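PDB 5FP1: probable TonB-dependent siderophore receptor PiuA from Acinetobacter baumannii, which probably carries out the first step of iron uptake across the outer membrane by binding iron-chelating siderophores, and may bind ferric enterobactin with micromolar affinity. Local coordinates for residues A[21-26]-A[46-51]; A[58-63]-A[107-112]; A[66-71]-A[625-630]. All blocks are in the same frame, centred on the assembly; numbering follows the deposited sequence.

Contact 1 (A[21-26]-A[46-51]); sequences ESLKVD and VISKQL
The backbones of residues 21-26 and 46-51 run antiparallel, with Glu21 facing Gln50, Leu23 facing Ser48 and Val25 facing Val46, but no direct hydrogen bond joins them. Residues 21-26 lie against the point in the plug region of this TonB-dependent receptor where strand 43-47 leads into helix 49-55. Two waters bridge the gap. One donates to Ser22 O and accepts from Gln50 N; the other donates to Leu23 O and lies 2.6 Å from Ser48 OG. Ser48 is the N-cap of the helix. Its OG sits between the backbone N and the carbonyl carbon (chi1 67°), where it accepts from Leu51 N. Leu23 covers this cap with one methyl: Leu23 CD2 lies 3.6 Å from Ser48 OG and also touches Leu51 CB. Leu23 also touches Asn583 and Ser585 of barrel strand 582-597. Val25 and Val46 cross at about a right angle, with Val25 CG2 3.7 Å from Val46 CG1. At the other end Gln50 lies beside Glu21, pointing the same way. Gln50 NE2 bonds to Asp54 OD1 on the same helix, and Gln50 CG rests 3.5 Å from Glu21 O.

Contact 2 (A[58-63]-A[107-112]); sequences TTLADA and QNREMF
Met111, Leu60 and Arg109 have the most surface buried where residues 107-112 pass the start of helix 60-63. Both segments belong to the plug domain. They are joined by a single beta bridge, Thr59 with Glu110, placed at the N-cap of the helix.

Two backbone bonds flank the bridge. Leu60 N donates to Arg109 O at 2.9 Å, and Met111 N donates to Thr58 O at 3.0 Å. Arg109 O also receives a bond from a water that accepts from Ala61 N. This carbonyl thus serves the first turn of the helix directly and through water. Thr59 caps the same turn, with its OG1 accepting from Asp62 N.

Met111 folds over the bridge. Its chain bends at chi2 (-62°) and again at chi3 (-71°). Met111 CG lies 3.5 Å from Thr59 C, SD passes close to Leu60 N and CA, and Met111 CE lies 4.2 Å from Ala63 CB.

Leu60 and Arg109 lie side by side and point the same way. Leu60 CD2 touches Arg109 CD at 4.0 Å, a contact with the aliphatic part of the arginine. The guanidinium leads away from the helix, to Asp83 through NH1 and to Asn103 O through NH2.

The Glu110 carboxylate lies against Thr58 O, with Glu110 CD 3.1 Å from Thr58 O, and its OE2 forms salt bridges with Arg200 and Arg163 of the barrel. The two arginines probably offset the repulsion between the carboxylate and Thr58 O, both acceptors. Glu110 OE1 accepts from Phe112 N, met nearly along its C-O bond, at 2.9 Å.

Contact 3 (A[66-71]-A[625-630]); sequences TVPGIT and AATLWT
This is a contact between plug and barrel wall: a plug loop, residues 66-71, meets the inner side of barrel strand 624-635. The touching parts run nearly antiparallel, 168° apart. One hydrogen bond joins them, from Thr627 OG1 to Thr66 O at 2.8 Å. Thr627 OG1 stands between its own backbone N and carbonyl carbon (chi1 69°), and it approaches from above the plane of the Thr66 carbonyl. CG2 of Thr627 packs against the same carbonyl.

Pro68 adds ring contacts. Its ring crosses the Thr627 side chain at about a right angle, with Pro68 CD 3.7 Å from Thr627 OG1. Pro68 CB meets Ala625 CB at 4.0 Å. A type II turn from Val67 to Ile70 presents the proline, and Gly69 occupies the turn position with positive phi (86°). Gly69 N lies 3.7 Å from Ala625 CB.

Ala626 points away from the plug and touches a bound C8E detergent molecule. On the plug side, Thr66 packs on Leu51 of helix 49-55 and Ile47 of strand 43-47; on the barrel side, Pro68 also touches Thr589 of neighbouring strand 582-597.

From the N terminus, contact 1 closes first: the chain leaves 21-26 and returns at 46-51. Helix 49-55 then leads to 58-63, where contact 2 opens. Before it closes at 107-112, the chain passes 66-71, whose partner lies far ahead on a barrel strand. Contacts 2 and 3 therefore cross, while contact 1 precedes both. Contact 1 sets residues 21-26 against strand 43-47 and helix 49-55; contact 2 joins two parts of the plug; contact 3 ties the plug to the barrel. Ile47, in a segment of contact 1, touches Ala63 of contact 2 and Thr66 and Val67 of contact 3. Leu51 CD1 packs on Trp629 CD1 at 3.5 Å, linking contact 1 to the barrel strand of contact 3.

Contact 1 (A[21-26]-A[46-51])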
loop_
_atom_site.group_PDB
_atom_site.type_symbol
_atom_site.label_atom_id
_atom_site.label_comp_id
_atom_site.label_asym_id
_atom_site.label_seq_id
_atom_site.Cartn_x
_atom_site.Cartn_y
_atom_site.Cartn_z
ATOM N N GLU A 21 -1.647 16.406 18.177
ATOM C CA GLU A 21 -0.225 16.592 18.028
ATOM C C GLU A 21 0.570 15.393 18.525
ATOM O O GLU A 21 1.780 15.377 18.397
ATOM C CB GLU A 21 0.219 17.879 18.730
ATOM C CG GLU A 21 -0.234 19.127 17.983
ATOM C CD GLU A 21 -0.179 20.386 18.827
ATOM O OE1 GLU A 21 -0.304 20.288 20.068
ATOM O OE2 GLU A 21 -0.024 21.477 18.240
ATOM N N SER A 22 -0.096 14.371 19.058
ATOM C CA SER A 22 0.629 13.229 19.548
ATOM C C SER A 22 0.998 12.206 18.443
ATOM O O SER A 22 0.207 11.923 17.557
ATOM C CB SER A 22 -0.157 12.503 20.629
ATOM O OG SER A 22 0.651 11.459 21.186
ATOM N N LEU A 23 2.192 11.643 18.559
ATOM C CA LEU A 23 2.605 10.510 17.741
ATOM C C LEU A 23 1.949 9.192 18.195
ATOM O O LEU A 23 1.997 8.193 17.489
ATOM C CB LEU A 23 4.122 10.391 17.763
ATOM C CG LEU A 23 4.915 11.530 17.089
ATOM C CD1 LEU A 23 6.392 11.298 17.282
ATOM C CD2 LEU A 23 4.599 11.638 15.605
ATOM N N LYS A 24 1.328 9.211 19.372
ATOM C CA LYS A 24 0.642 8.050 19.927
ATOM C C LYS A 24 -0.824 8.179 19.605
ATOM O O LYS A 24 -1.449 9.210 19.893
ATOM C CB LYS A 24 0.879 8.023 21.446
ATOM C CG LYS A 24 0.026 7.095 22.302
ATOM C CD LYS A 24 0.425 7.307 23.763
ATOM C CE LYS A 24 -0.325 6.427 24.737
ATOM N NZ LYS A 24 -1.606 7.084 25.107
ATOM N N VAL A 25 -1.387 7.161 18.965
ATOM C CA VAL A 25 -2.809 7.170 18.676
ATOM C C VAL A 25 -3.506 6.101 19.510
ATOM O O VAL A 25 -3.120 4.939 19.442
ATOM C CB VAL A 25 -3.031 6.918 17.167
ATOM C CG1 VAL A 25 -4.513 6.880 16.817
ATOM C CG2 VAL A 25 -2.304 7.984 16.358
ATOM N N ASP A 26 -4.536 6.478 20.276
ATOM C CA ASP A 26 -5.162 5.560 21.246
ATOM C C ASP A 26 -6.280 4.726 20.661
ATOM O O ASP A 26 -6.487 3.586 21.078
ATOM C CB ASP A 26 -5.734 6.306 22.456
ATOM C CG ASP A 26 -4.663 6.931 23.301
ATOM O OD1 ASP A 26 -3.534 6.400 23.352
ATOM O OD2 ASP A 26 -4.952 7.970 23.903
ATOM N N VAL A 46 -0.347 2.962 13.575
ATOM C CA VAL A 46 -0.957 4.148 12.963
ATOM C C VAL A 46 0.112 5.151 12.581
ATOM O O VAL A 46 0.929 5.563 13.406
ATOM C CB VAL A 46 -1.998 4.782 13.888
ATOM C CG1 VAL A 46 -2.624 6.013 13.228
ATOM C CG2 VAL A 46 -3.074 3.771 14.233
ATOM N N ILE A 47 0.166 5.480 11.301
ATOM C CA ILE A 47 1.001 6.565 10.836
ATOM C C ILE A 47 0.241 7.855 11.136
ATOM O O ILE A 47 -0.716 8.214 10.452
ATOM C CB ILE A 47 1.307 6.461 9.335
ATOM C CG1 ILE A 47 1.893 5.100 9.008
ATOM C CG2 ILE A 47 2.302 7.537 8.950
ATOM C CD1 ILE A 47 2.102 4.870 7.518
ATOM N N SER A 48 0.639 8.538 12.204
ATOM C CA SER A 48 -0.178 9.616 12.750
ATOM C C SER A 48 -0.110 10.905 11.920
ATOM O O SER A 48 0.829 11.134 11.165
ATOM C CB SER A 48 0.263 9.919 14.176
ATOM O OG SER A 48 1.567 10.456 14.177
ATOM N N LYS A 49 -1.102 11.752 12.114
ATOM C CA LYS A 49 -1.141 13.106 11.561
ATOM C C LYS A 49 0.160 13.843 11.822
ATOM O O LYS A 49 0.744 14.439 10.905
ATOM C CB LYS A 49 -2.315 13.861 12.163
ATOM C CG LYS A 49 -2.519 15.275 11.642
ATOM C CD LYS A 49 -3.758 15.872 12.298
ATOM C CE LYS A 49 -4.247 17.143 11.625
ATOM N NZ LYS A 49 -3.375 18.274 11.976
ATOM N N GLN A 50 0.659 13.773 13.047
ATOM C CA GLN A 50 1.853 14.552 13.373
ATOM C C GLN A 50 3.080 13.996 12.675
ATOM O O GLN A 50 3.947 14.754 12.246
ATOM C CB GLN A 50 2.099 14.637 14.889
ATOM C CG GLN A 50 3.219 15.618 15.265
ATOM C CD GLN A 50 2.904 17.037 14.850
ATOM O OE1 GLN A 50 1.831 17.552 15.152
ATOM N NE2 GLN A 50 3.810 17.656 14.113
ATOM N N LEU A 51 3.171 12.678 12.575
ATOM C CA LEU A 51 4.274 12.076 11.851
ATOM C C LEU A 51 4.233 12.481 10.383
ATOM O O LEU A 51 5.268 12.792 9.788
ATOM C CB LEU A 51 4.269 10.552 11.997
ATOM C CG LEU A 51 5.431 9.784 11.360
ATOM C CD1 LEU A 51 6.780 10.195 11.936
ATOM C CD2 LEU A 51 5.264 8.290 11.573
HETATM O O HOH W 1 -0.934 13.097 15.410
HETATM O O HOH W 2 3.054 8.377 14.864
#

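Contact 2 (A[58-63]-A[107-112])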
loop_
_atom_site.group_PDB
_atom_site.type_symbol
_atom_site.label_atom_id
_atom_site.label_comp_id
_atom_site.label_asym_id
_atom_site.label_seq_id
_atom_site.Cartn_x
_atom_site.Cartn_y
_atom_site.Cartn_z
ATOM N N THR A 58 4.448 12.788 0.981
ATOM C CA THR A 58 3.417 13.201 0.058
ATOM C C THR A 58 2.672 12.039 -0.603
ATOM O O THR A 58 1.608 12.235 -1.182
ATOM C CB THR A 58 3.984 14.100 -1.040
ATOM O OG1 THR A 58 4.835 13.333 -1.885
ATOM C CG2 THR A 58 4.765 15.305 -0.422
ATOM N N THR A 59 3.230 10.841 -0.509
ATOM C CA THR A 59 2.585 9.654 -1.067
ATOM C C THR A 59 2.513 8.564 0.008
ATOM O O THR A 59 3.339 8.512 0.929
ATOM C CB THR A 59 3.378 9.105 -2.258
ATOM O OG1 THR A 59 4.649 8.630 -1.808
ATOM C CG2 THR A 59 3.596 10.168 -3.345
ATOM N N LEU A 60 1.536 7.683 -0.120
ATOM C CA LEU A 60 1.468 6.515 0.741
ATOM C C LEU A 60 2.764 5.715 0.716
ATOM O O LEU A 60 3.244 5.269 1.755
ATOM C CB LEU A 60 0.300 5.611 0.325
ATOM C CG LEU A 60 0.209 4.280 1.091
ATOM C CD1 LEU A 60 -0.093 4.561 2.560
ATOM C CD2 LEU A 60 -0.843 3.347 0.512
ATOM N N ALA A 61 3.330 5.522 -0.477
ATOM C CA ALA A 61 4.528 4.718 -0.613
ATOM C C ALA A 61 5.637 5.292 0.288
ATOM O O ALA A 61 6.292 4.560 1.040
ATOM C CB ALA A 61 4.975 4.693 -2.058
ATOM N N ASP A 62 5.817 6.613 0.237
ATOM C CA ASP A 62 6.810 7.262 1.086
ATOM C C ASP A 62 6.446 7.111 2.573
ATOM O O ASP A 62 7.305 6.800 3.395
ATOM C CB ASP A 62 6.966 8.743 0.719
ATOM C CG ASP A 62 7.686 8.937 -0.603
ATOM O OD1 ASP A 62 8.374 8.026 -1.059
ATOM O OD2 ASP A 62 7.535 9.987 -1.214
ATOM N N ALA A 63 5.170 7.309 2.900
ATOM C CA ALA A 63 4.713 7.203 4.261
ATOM C C ALA A 63 5.022 5.861 4.890
ATOM O O ALA A 63 5.314 5.777 6.087
ATOM C CB ALA A 63 3.228 7.495 4.350
ATOM N N GLN A 107 -3.002 2.312 -8.094
ATOM C CA GLN A 107 -2.853 3.758 -7.937
ATOM C C GLN A 107 -1.567 4.042 -7.181
ATOM O O GLN A 107 -1.078 3.201 -6.405
ATOM C CB GLN A 107 -3.996 4.323 -7.074
ATOM C CG GLN A 107 -5.391 3.998 -7.536
ATOM C CD GLN A 107 -6.453 4.235 -6.465
ATOM O OE1 GLN A 107 -7.373 3.408 -6.250
ATOM N NE2 GLN A 107 -6.382 5.377 -5.851
ATOM N N ASN A 108 -1.031 5.241 -7.381
ATOM C CA ASN A 108 0.014 5.799 -6.517
ATOM C C ASN A 108 -0.684 6.794 -5.581
ATOM O O ASN A 108 -0.960 7.933 -5.969
ATOM C CB ASN A 108 1.071 6.495 -7.375
ATOM C CG ASN A 108 1.697 5.557 -8.407
ATOM O OD1 ASN A 108 1.989 4.420 -8.119
ATOM N ND2 ASN A 108 1.927 6.057 -9.599
ATOM N N ARG A 109 -1.069 6.334 -4.396
ATOM C CA ARG A 109 -1.975 7.120 -3.557
ATOM C C ARG A 109 -1.256 8.317 -2.927
ATOM O O ARG A 109 -0.089 8.203 -2.526
ATOM C CB ARG A 109 -2.592 6.240 -2.486
ATOM C CG ARG A 109 -3.523 5.189 -3.077
ATOM C CD ARG A 109 -3.816 4.053 -2.118
ATOM N NE ARG A 109 -4.684 3.037 -2.717
ATOM C CZ ARG A 109 -4.304 2.145 -3.616
ATOM N NH1 ARG A 109 -3.035 2.091 -4.019
ATOM N NH2 ARG A 109 -5.199 1.296 -4.112
ATOM N N GLU A 110 -1.974 9.440 -2.871
ATOM C CA GLU A 110 -1.495 10.691 -2.277
ATOM C C GLU A 110 -1.851 10.820 -0.812
ATOM O O GLU A 110 -2.800 10.184 -0.319
ATOM C CB GLU A 110 -2.117 11.907 -2.987
ATOM C CG GLU A 110 -1.133 12.740 -3.801
ATOM C CD GLU A 110 -0.411 13.821 -2.996
ATOM O OE1 GLU A 110 -0.855 14.123 -1.880
ATOM O OE2 GLU A 110 0.613 14.375 -3.493
ATOM N N MET A 111 -1.140 11.711 -0.138
ATOM C CA MET A 111 -1.416 11.965 1.282
ATOM C C MET A 111 -2.219 13.250 1.544
ATOM O O MET A 111 -2.558 13.507 2.694
ATOM C CB MET A 111 -0.110 12.029 2.062
ATOM C CG MET A 111 0.672 10.714 2.089
ATOM S SD MET A 111 -0.232 9.372 2.886
ATOM C CE MET A 111 -0.136 9.945 4.577
ATOM N N PHE A 112 -2.542 14.045 0.518
ATOM C CA PHE A 112 -3.080 15.396 0.791
ATOM C C PHE A 112 -4.410 15.389 1.514
ATOM O O PHE A 112 -4.671 16.282 2.308
ATOM C CB PHE A 112 -3.170 16.287 -0.457
ATOM C CG PHE A 112 -4.415 16.103 -1.276
ATOM C CD1 PHE A 112 -4.501 15.087 -2.218
ATOM C CD2 PHE A 112 -5.484 16.994 -1.159
ATOM C CE1 PHE A 112 -5.621 14.928 -3.005
ATOM C CE2 PHE A 112 -6.602 16.852 -1.962
ATOM C CZ PHE A 112 -6.680 15.814 -2.876
HETATM O O HOH W 3 1.873 6.143 -3.091
#

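Contact 3 (A[66-71]-A[625-630])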
loop_
_atom_site.group_PDB
_atom_site.type_symbol
_atom_site.label_atom_id
_atom_site.label_comp_id
_atom_site.label_asym_id
_atom_site.label_seq_id
_atom_site.Cartn_x
_atom_site.Cartn_y
_atom_site.Cartn_z
ATOM N N THR A 66 8.050 4.549 7.153
ATOM C CA THR A 66 8.075 4.691 8.629
ATOM C C THR A 66 7.641 3.455 9.372
ATOM O O THR A 66 7.743 3.423 10.610
ATOM C CB THR A 66 7.174 5.832 9.137
ATOM O OG1 THR A 66 5.779 5.564 8.844
ATOM C CG2 THR A 66 7.591 7.132 8.533
ATOM N N VAL A 67 7.133 2.457 8.647
ATOM C CA VAL A 67 6.667 1.213 9.273
ATOM C C VAL A 67 7.608 0.095 8.884
ATOM O O VAL A 67 7.607 -0.354 7.731
ATOM C CB VAL A 67 5.257 0.809 8.808
ATOM C CG1 VAL A 67 4.780 -0.404 9.606
ATOM C CG2 VAL A 67 4.287 1.970 8.955
ATOM N N PRO A 68 8.415 -0.388 9.845
ATOM C CA PRO A 68 9.404 -1.390 9.455
ATOM C C PRO A 68 8.768 -2.677 8.979
ATOM O O PRO A 68 7.751 -3.128 9.523
ATOM C CB PRO A 68 10.187 -1.653 10.753
ATOM C CG PRO A 68 9.319 -1.182 11.863
ATOM C CD PRO A 68 8.361 -0.166 11.304
ATOM N N GLY A 69 9.385 -3.280 7.986
ATOM C CA GLY A 69 8.953 -4.579 7.497
ATOM C C GLY A 69 7.855 -4.487 6.440
ATOM O O GLY A 69 7.443 -5.511 5.905
ATOM N N ILE A 70 7.362 -3.288 6.146
ATOM C CA ILE A 70 6.417 -3.150 5.035
ATOM C C ILE A 70 7.368 -2.976 3.870
ATOM O O ILE A 70 8.208 -2.088 3.882
ATOM C CB ILE A 70 5.481 -1.946 5.165
ATOM C CG1 ILE A 70 4.701 -2.000 6.476
ATOM C CG2 ILE A 70 4.525 -1.876 3.985
ATOM C CD1 ILE A 70 4.152 -3.350 6.817
ATOM N N THR A 71 7.352 -3.910 2.937
ATOM C CA THR A 71 8.216 -3.796 1.792
ATOM C C THR A 71 7.335 -3.483 0.584
ATOM O O THR A 71 6.202 -3.942 0.503
ATOM C CB THR A 71 8.989 -5.122 1.623
ATOM O OG1 THR A 71 9.741 -5.388 2.835
ATOM C CG2 THR A 71 9.932 -5.061 0.474
ATOM N N ALA A 625 14.199 -5.240 10.273
ATOM C CA ALA A 625 14.026 -3.861 9.876
ATOM C C ALA A 625 13.696 -2.980 11.097
ATOM O O ALA A 625 13.184 -3.473 12.104
ATOM C CB ALA A 625 12.933 -3.762 8.819
ATOM N N ALA A 626 13.976 -1.685 11.006
ATOM C CA ALA A 626 13.697 -0.771 12.118
ATOM C C ALA A 626 13.562 0.646 11.633
ATOM O O ALA A 626 14.185 1.023 10.640
ATOM C CB ALA A 626 14.789 -0.856 13.178
ATOM N N THR A 627 12.720 1.432 12.306
ATOM C CA THR A 627 12.587 2.826 11.974
ATOM C C THR A 627 12.525 3.635 13.261
ATOM O O THR A 627 12.067 3.163 14.329
ATOM C CB THR A 627 11.342 3.167 11.133
ATOM O OG1 THR A 627 10.166 2.991 11.924
ATOM C CG2 THR A 627 11.230 2.288 9.838
ATOM N N LEU A 628 12.959 4.864 13.129
ATOM C CA LEU A 628 12.966 5.811 14.263
ATOM C C LEU A 628 12.729 7.207 13.735
ATOM O O LEU A 628 13.383 7.638 12.771
ATOM C CB LEU A 628 14.288 5.721 15.004
ATOM C CG LEU A 628 14.577 6.846 16.017
ATOM C CD1 LEU A 628 13.675 6.694 17.204
ATOM C CD2 LEU A 628 16.031 6.785 16.459
ATOM N N TRP A 629 11.771 7.898 14.354
ATOM C CA TRP A 629 11.588 9.325 14.165
ATOM C C TRP A 629 11.498 9.956 15.543
ATOM O O TRP A 629 10.705 9.515 16.367
ATOM C CB TRP A 629 10.312 9.622 13.407
ATOM C CG TRP A 629 10.117 11.071 13.205
ATOM C CD1 TRP A 629 9.240 11.877 13.850
ATOM C CD2 TRP A 629 10.854 11.910 12.313
ATOM N NE1 TRP A 629 9.376 13.172 13.419
ATOM C CE2 TRP A 629 10.362 13.220 12.471
ATOM C CE3 TRP A 629 11.890 11.681 11.397
ATOM C CZ2 TRP A 629 10.870 14.301 11.754
ATOM C CZ3 TRP A 629 12.390 12.759 10.677
ATOM C CH2 TRP A 629 11.879 14.056 10.865
ATOM N N THR A 630 12.315 10.971 15.792
ATOM C CA THR A 630 12.274 11.650 17.065
ATOM C C THR A 630 12.479 13.154 16.903
ATOM O O THR A 630 13.237 13.597 16.030
ATOM C CB THR A 630 13.271 11.022 18.055
ATOM O OG1 THR A 630 13.044 11.576 19.362
ATOM C CG2 THR A 630 14.708 11.213 17.624
#